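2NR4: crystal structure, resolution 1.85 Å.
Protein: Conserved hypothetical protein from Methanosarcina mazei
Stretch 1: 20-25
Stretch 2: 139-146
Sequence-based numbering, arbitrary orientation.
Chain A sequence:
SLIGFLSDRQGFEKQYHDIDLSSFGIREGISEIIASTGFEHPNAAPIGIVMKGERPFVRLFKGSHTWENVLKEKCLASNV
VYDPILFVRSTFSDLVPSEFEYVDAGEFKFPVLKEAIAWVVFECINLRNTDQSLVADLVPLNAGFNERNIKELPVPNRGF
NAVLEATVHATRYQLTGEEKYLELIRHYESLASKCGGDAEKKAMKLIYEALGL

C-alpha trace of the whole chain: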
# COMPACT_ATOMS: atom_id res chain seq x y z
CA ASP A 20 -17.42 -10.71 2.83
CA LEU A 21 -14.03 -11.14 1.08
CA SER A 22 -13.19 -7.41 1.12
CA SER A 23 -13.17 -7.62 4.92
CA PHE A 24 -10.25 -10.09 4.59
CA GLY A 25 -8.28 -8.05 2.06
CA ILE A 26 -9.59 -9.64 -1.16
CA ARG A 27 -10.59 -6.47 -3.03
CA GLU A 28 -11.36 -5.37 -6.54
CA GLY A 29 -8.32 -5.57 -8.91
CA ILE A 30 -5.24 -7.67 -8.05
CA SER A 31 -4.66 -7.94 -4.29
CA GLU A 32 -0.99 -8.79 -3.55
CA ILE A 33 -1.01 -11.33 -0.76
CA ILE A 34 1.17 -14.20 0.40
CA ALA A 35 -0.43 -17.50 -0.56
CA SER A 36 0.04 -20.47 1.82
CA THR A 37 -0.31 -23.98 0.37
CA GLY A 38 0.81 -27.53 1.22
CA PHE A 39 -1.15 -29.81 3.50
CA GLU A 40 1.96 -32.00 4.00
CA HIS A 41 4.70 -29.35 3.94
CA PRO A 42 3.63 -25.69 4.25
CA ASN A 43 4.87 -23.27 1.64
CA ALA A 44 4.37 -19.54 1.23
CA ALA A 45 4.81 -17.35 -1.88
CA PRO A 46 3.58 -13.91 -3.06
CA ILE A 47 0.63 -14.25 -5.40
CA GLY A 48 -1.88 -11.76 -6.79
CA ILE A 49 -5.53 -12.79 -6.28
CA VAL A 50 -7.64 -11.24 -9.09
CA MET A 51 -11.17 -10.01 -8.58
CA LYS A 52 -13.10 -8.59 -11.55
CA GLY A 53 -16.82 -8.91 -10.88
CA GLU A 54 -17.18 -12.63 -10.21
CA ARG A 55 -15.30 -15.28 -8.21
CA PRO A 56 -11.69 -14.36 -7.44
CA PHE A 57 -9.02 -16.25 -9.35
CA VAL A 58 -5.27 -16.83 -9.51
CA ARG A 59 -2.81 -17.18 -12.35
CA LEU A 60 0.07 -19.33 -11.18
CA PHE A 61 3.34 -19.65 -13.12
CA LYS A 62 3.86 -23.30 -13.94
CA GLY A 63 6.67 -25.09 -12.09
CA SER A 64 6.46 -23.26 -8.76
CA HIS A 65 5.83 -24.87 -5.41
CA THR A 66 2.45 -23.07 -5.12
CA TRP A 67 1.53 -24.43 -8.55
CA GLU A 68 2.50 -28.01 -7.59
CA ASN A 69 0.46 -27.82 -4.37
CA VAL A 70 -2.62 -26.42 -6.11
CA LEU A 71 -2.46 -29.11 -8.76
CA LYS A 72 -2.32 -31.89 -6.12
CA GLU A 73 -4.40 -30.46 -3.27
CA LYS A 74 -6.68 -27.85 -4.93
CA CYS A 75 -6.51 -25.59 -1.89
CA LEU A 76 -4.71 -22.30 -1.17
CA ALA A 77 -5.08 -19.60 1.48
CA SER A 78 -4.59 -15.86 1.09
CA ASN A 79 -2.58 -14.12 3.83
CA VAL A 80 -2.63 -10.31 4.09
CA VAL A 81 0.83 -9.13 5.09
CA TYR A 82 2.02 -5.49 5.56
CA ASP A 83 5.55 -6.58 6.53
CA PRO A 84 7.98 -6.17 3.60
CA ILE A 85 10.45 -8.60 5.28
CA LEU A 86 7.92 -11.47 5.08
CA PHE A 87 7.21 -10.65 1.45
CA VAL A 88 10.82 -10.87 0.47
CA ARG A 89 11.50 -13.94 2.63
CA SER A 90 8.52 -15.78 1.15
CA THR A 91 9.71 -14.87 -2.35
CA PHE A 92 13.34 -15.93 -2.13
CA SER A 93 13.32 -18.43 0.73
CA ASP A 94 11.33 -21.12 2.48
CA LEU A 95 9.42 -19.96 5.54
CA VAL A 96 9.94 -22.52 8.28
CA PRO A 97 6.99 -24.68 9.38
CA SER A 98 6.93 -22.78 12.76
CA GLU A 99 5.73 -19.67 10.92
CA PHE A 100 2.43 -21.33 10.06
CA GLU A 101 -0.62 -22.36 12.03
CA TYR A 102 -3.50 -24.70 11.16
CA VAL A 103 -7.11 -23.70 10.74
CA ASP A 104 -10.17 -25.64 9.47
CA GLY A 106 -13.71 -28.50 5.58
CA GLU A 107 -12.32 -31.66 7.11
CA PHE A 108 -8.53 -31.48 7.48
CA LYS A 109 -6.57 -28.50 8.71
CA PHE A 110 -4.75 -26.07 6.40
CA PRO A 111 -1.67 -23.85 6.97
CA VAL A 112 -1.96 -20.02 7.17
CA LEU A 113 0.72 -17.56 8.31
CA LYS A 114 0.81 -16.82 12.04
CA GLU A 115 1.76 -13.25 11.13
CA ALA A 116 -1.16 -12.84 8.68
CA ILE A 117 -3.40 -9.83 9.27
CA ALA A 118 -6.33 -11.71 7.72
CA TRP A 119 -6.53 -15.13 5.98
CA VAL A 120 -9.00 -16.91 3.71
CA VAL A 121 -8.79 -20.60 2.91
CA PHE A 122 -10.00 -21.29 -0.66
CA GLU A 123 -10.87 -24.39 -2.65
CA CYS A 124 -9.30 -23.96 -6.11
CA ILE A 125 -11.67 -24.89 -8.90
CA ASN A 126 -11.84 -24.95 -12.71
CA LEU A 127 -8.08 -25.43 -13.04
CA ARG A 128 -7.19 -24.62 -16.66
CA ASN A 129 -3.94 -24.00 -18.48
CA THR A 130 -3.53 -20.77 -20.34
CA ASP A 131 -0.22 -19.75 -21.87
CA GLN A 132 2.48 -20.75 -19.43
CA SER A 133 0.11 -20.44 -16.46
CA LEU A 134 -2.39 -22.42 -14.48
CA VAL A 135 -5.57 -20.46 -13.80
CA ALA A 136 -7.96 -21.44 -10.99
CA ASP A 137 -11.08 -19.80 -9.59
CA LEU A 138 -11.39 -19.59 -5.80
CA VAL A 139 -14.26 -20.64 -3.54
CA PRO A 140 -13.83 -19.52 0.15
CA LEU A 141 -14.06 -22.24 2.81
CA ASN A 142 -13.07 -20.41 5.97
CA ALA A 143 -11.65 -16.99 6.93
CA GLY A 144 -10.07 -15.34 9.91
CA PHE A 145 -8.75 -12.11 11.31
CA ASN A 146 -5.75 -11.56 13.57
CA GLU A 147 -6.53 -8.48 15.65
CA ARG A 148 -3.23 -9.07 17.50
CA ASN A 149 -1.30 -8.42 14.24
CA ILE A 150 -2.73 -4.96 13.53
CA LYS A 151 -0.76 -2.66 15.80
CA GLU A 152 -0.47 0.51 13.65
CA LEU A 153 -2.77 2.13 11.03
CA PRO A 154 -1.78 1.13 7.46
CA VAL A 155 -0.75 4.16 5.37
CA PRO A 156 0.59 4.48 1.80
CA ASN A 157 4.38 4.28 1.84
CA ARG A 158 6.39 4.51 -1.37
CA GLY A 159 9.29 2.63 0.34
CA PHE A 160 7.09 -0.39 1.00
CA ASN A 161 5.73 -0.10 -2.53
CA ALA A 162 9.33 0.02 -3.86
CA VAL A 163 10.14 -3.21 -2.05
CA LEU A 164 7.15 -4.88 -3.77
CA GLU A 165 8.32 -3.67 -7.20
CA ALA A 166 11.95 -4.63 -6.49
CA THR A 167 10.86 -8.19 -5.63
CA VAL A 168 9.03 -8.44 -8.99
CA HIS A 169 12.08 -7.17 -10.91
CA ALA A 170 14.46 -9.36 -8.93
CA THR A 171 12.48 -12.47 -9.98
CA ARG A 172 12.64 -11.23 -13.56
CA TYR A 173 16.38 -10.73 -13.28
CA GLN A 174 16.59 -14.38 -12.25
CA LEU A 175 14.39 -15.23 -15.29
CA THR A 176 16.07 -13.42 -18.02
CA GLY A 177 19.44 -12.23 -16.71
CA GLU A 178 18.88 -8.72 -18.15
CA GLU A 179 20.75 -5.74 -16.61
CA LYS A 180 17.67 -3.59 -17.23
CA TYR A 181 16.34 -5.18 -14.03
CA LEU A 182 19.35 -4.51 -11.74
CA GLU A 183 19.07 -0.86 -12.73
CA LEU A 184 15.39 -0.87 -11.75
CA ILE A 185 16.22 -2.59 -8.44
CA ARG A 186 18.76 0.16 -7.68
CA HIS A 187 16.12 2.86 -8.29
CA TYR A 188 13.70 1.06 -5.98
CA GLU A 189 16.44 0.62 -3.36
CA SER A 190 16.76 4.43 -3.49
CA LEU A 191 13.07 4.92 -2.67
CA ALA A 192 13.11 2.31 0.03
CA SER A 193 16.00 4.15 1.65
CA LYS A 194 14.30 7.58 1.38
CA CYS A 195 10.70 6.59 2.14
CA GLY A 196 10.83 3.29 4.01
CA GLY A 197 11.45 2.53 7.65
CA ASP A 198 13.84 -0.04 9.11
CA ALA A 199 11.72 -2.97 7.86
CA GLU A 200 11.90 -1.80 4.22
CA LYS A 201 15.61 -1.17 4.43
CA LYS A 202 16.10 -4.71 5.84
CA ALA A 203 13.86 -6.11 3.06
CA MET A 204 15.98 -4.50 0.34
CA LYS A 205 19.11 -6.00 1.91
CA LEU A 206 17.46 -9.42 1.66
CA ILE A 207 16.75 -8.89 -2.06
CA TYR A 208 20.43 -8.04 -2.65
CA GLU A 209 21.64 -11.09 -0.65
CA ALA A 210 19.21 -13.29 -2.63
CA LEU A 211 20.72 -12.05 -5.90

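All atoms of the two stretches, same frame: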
# COMPACT_ATOMS: atom_id res chain seq x y z
N ASP A 20 -17.73 -11.93 3.66
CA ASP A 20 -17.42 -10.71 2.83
C ASP A 20 -15.92 -10.69 2.58
O ASP A 20 -15.16 -10.42 3.51
CB ASP A 20 -17.83 -9.45 3.59
CG ASP A 20 -17.95 -8.23 2.69
OD1 ASP A 20 -17.45 -8.25 1.54
OD2 ASP A 20 -18.56 -7.23 3.14
N LEU A 21 -15.48 -10.97 1.35
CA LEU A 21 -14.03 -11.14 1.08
C LEU A 21 -13.25 -9.85 1.25
O LEU A 21 -12.08 -9.90 1.62
CB LEU A 21 -13.76 -11.73 -0.30
CG LEU A 21 -14.25 -13.16 -0.51
CD1 LEU A 21 -13.97 -13.59 -1.91
CD2 LEU A 21 -13.65 -14.14 0.53
N SER A 22 -13.88 -8.70 0.97
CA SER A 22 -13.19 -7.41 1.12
C SER A 22 -12.78 -7.13 2.56
O SER A 22 -11.79 -6.42 2.81
CB SER A 22 -14.06 -6.27 0.59
OG SER A 22 -15.13 -6.07 1.48
N SER A 23 -13.53 -7.68 3.51
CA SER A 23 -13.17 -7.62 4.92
C SER A 23 -11.88 -8.36 5.26
O SER A 23 -11.26 -8.09 6.30
CB SER A 23 -14.31 -8.24 5.76
OG SER A 23 -15.40 -7.35 5.78
N PHE A 24 -11.48 -9.29 4.38
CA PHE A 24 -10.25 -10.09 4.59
C PHE A 24 -9.17 -9.73 3.57
O PHE A 24 -8.21 -10.47 3.40
CB PHE A 24 -10.58 -11.58 4.54
CG PHE A 24 -11.59 -12.00 5.59
CD1 PHE A 24 -11.18 -12.30 6.87
CD2 PHE A 24 -12.95 -11.98 5.30
CE1 PHE A 24 -12.11 -12.64 7.85
CE2 PHE A 24 -13.89 -12.33 6.26
CZ PHE A 24 -13.46 -12.66 7.54
N GLY A 25 -9.33 -8.59 2.91
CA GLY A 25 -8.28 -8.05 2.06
C GLY A 25 -8.35 -8.52 0.63
O GLY A 25 -7.45 -8.22 -0.14
N VAL A 139 -13.01 -20.57 -4.31
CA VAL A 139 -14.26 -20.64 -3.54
C VAL A 139 -13.89 -20.65 -2.03
O VAL A 139 -13.19 -21.56 -1.58
CB VAL A 139 -15.05 -21.93 -3.91
CG1 VAL A 139 -16.35 -21.96 -3.11
CG2 VAL A 139 -15.29 -22.03 -5.43
N PRO A 140 -14.29 -19.62 -1.24
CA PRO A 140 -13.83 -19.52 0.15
C PRO A 140 -14.45 -20.60 1.01
O PRO A 140 -15.63 -20.96 0.79
CB PRO A 140 -14.34 -18.15 0.61
CG PRO A 140 -15.22 -17.65 -0.42
CD PRO A 140 -15.19 -18.52 -1.63
N LEU A 141 -13.66 -21.14 1.92
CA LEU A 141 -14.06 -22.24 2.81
C LEU A 141 -14.12 -21.78 4.26
O LEU A 141 -14.95 -22.25 5.06
CB LEU A 141 -13.07 -23.41 2.69
CG LEU A 141 -13.01 -24.18 1.39
CD1 LEU A 141 -12.05 -25.36 1.54
CD2 LEU A 141 -14.41 -24.65 0.95
N ASN A 142 -13.21 -20.88 4.60
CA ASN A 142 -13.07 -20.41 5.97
C ASN A 142 -12.27 -19.11 5.89
O ASN A 142 -11.57 -18.88 4.89
CB ASN A 142 -12.30 -21.47 6.78
CG ASN A 142 -12.45 -21.31 8.31
OD1 ASN A 142 -13.28 -20.54 8.84
ND2 ASN A 142 -11.62 -22.08 9.03
N ALA A 143 -12.35 -18.29 6.92
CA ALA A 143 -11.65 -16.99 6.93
C ALA A 143 -11.43 -16.55 8.35
O ALA A 143 -12.23 -16.88 9.23
CB ALA A 143 -12.43 -15.94 6.16
N GLY A 144 -10.34 -15.81 8.58
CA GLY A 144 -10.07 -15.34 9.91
C GLY A 144 -9.35 -14.03 9.91
O GLY A 144 -8.80 -13.63 8.91
N PHE A 145 -9.34 -13.40 11.08
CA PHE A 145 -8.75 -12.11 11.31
C PHE A 145 -7.80 -12.24 12.49
O PHE A 145 -8.08 -12.99 13.44
CB PHE A 145 -9.86 -11.11 11.65
CG PHE A 145 -9.60 -9.72 11.17
CD1 PHE A 145 -9.83 -9.38 9.85
CD2 PHE A 145 -9.14 -8.75 12.05
CE1 PHE A 145 -9.58 -8.09 9.41
CE2 PHE A 145 -8.89 -7.45 11.62
CZ PHE A 145 -9.11 -7.12 10.30
N ASN A 146 -6.68 -11.54 12.45
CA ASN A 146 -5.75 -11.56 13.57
C ASN A 146 -5.58 -10.16 14.11
O ASN A 146 -4.62 -9.46 13.79
CB ASN A 146 -4.39 -12.16 13.19
CG ASN A 146 -4.43 -13.66 12.98
OD1 ASN A 146 -5.18 -14.39 13.63
ND2 ASN A 146 -3.60 -14.14 12.06

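What holds a short turn against a strand when no hydrogen bond joins them? Side-chain packing does the work, centred on Phe 24, which has the largest covered area of any residue here. The two stretches together bury 254 Å², a modest patch between residues that touch although at least 119 positions apart in sequence.

How does Phe 24 reach the strand? Its CA-to-CB bond points sideways, but chi1 of -60° (m) with chi2 of -84° carries the ring across to the strand. Ala 143, whose CB points toward the turn, sets that methyl over one face of the ring: CB lies 3.6 Å from the centroid of the Phe 24 ring, only 9° off the ring normal, a CH-pi contact. Alanine suits this place because its whole side chain is one methyl, which lies directly over the ring face. At the ring edge, Phe 24 CD1 meets Gly 144 O at 3.4 Å, a carbonyl close to the ring plane.

What does Phe 145 add? Its CA-to-CB bond is also sideways, and chi1 of -147° lies between the usual wells, yet the end of the side chain comes nearer the turn. There Phe 145 CE1 approaches Ser 23 O at 3.5 Å, with the carbonyl at the ring edge. Phe 145 CD1 lies 4.4 Å from Phe 24 CD1, so the two rings make a looser apolar contact.

How is the other end of the contact closed? Leu 21, in the m, t rotamer, extends CD2 to within 4.0 Å of Pro 140 CG, pairing a branched methyl with a proline ring whose CB points toward the turn. The turn itself is braced by Phe 24 N donating to Leu 21 O at 2.9 Å, a backbone bond linking the two residues that supply its apolar side chains.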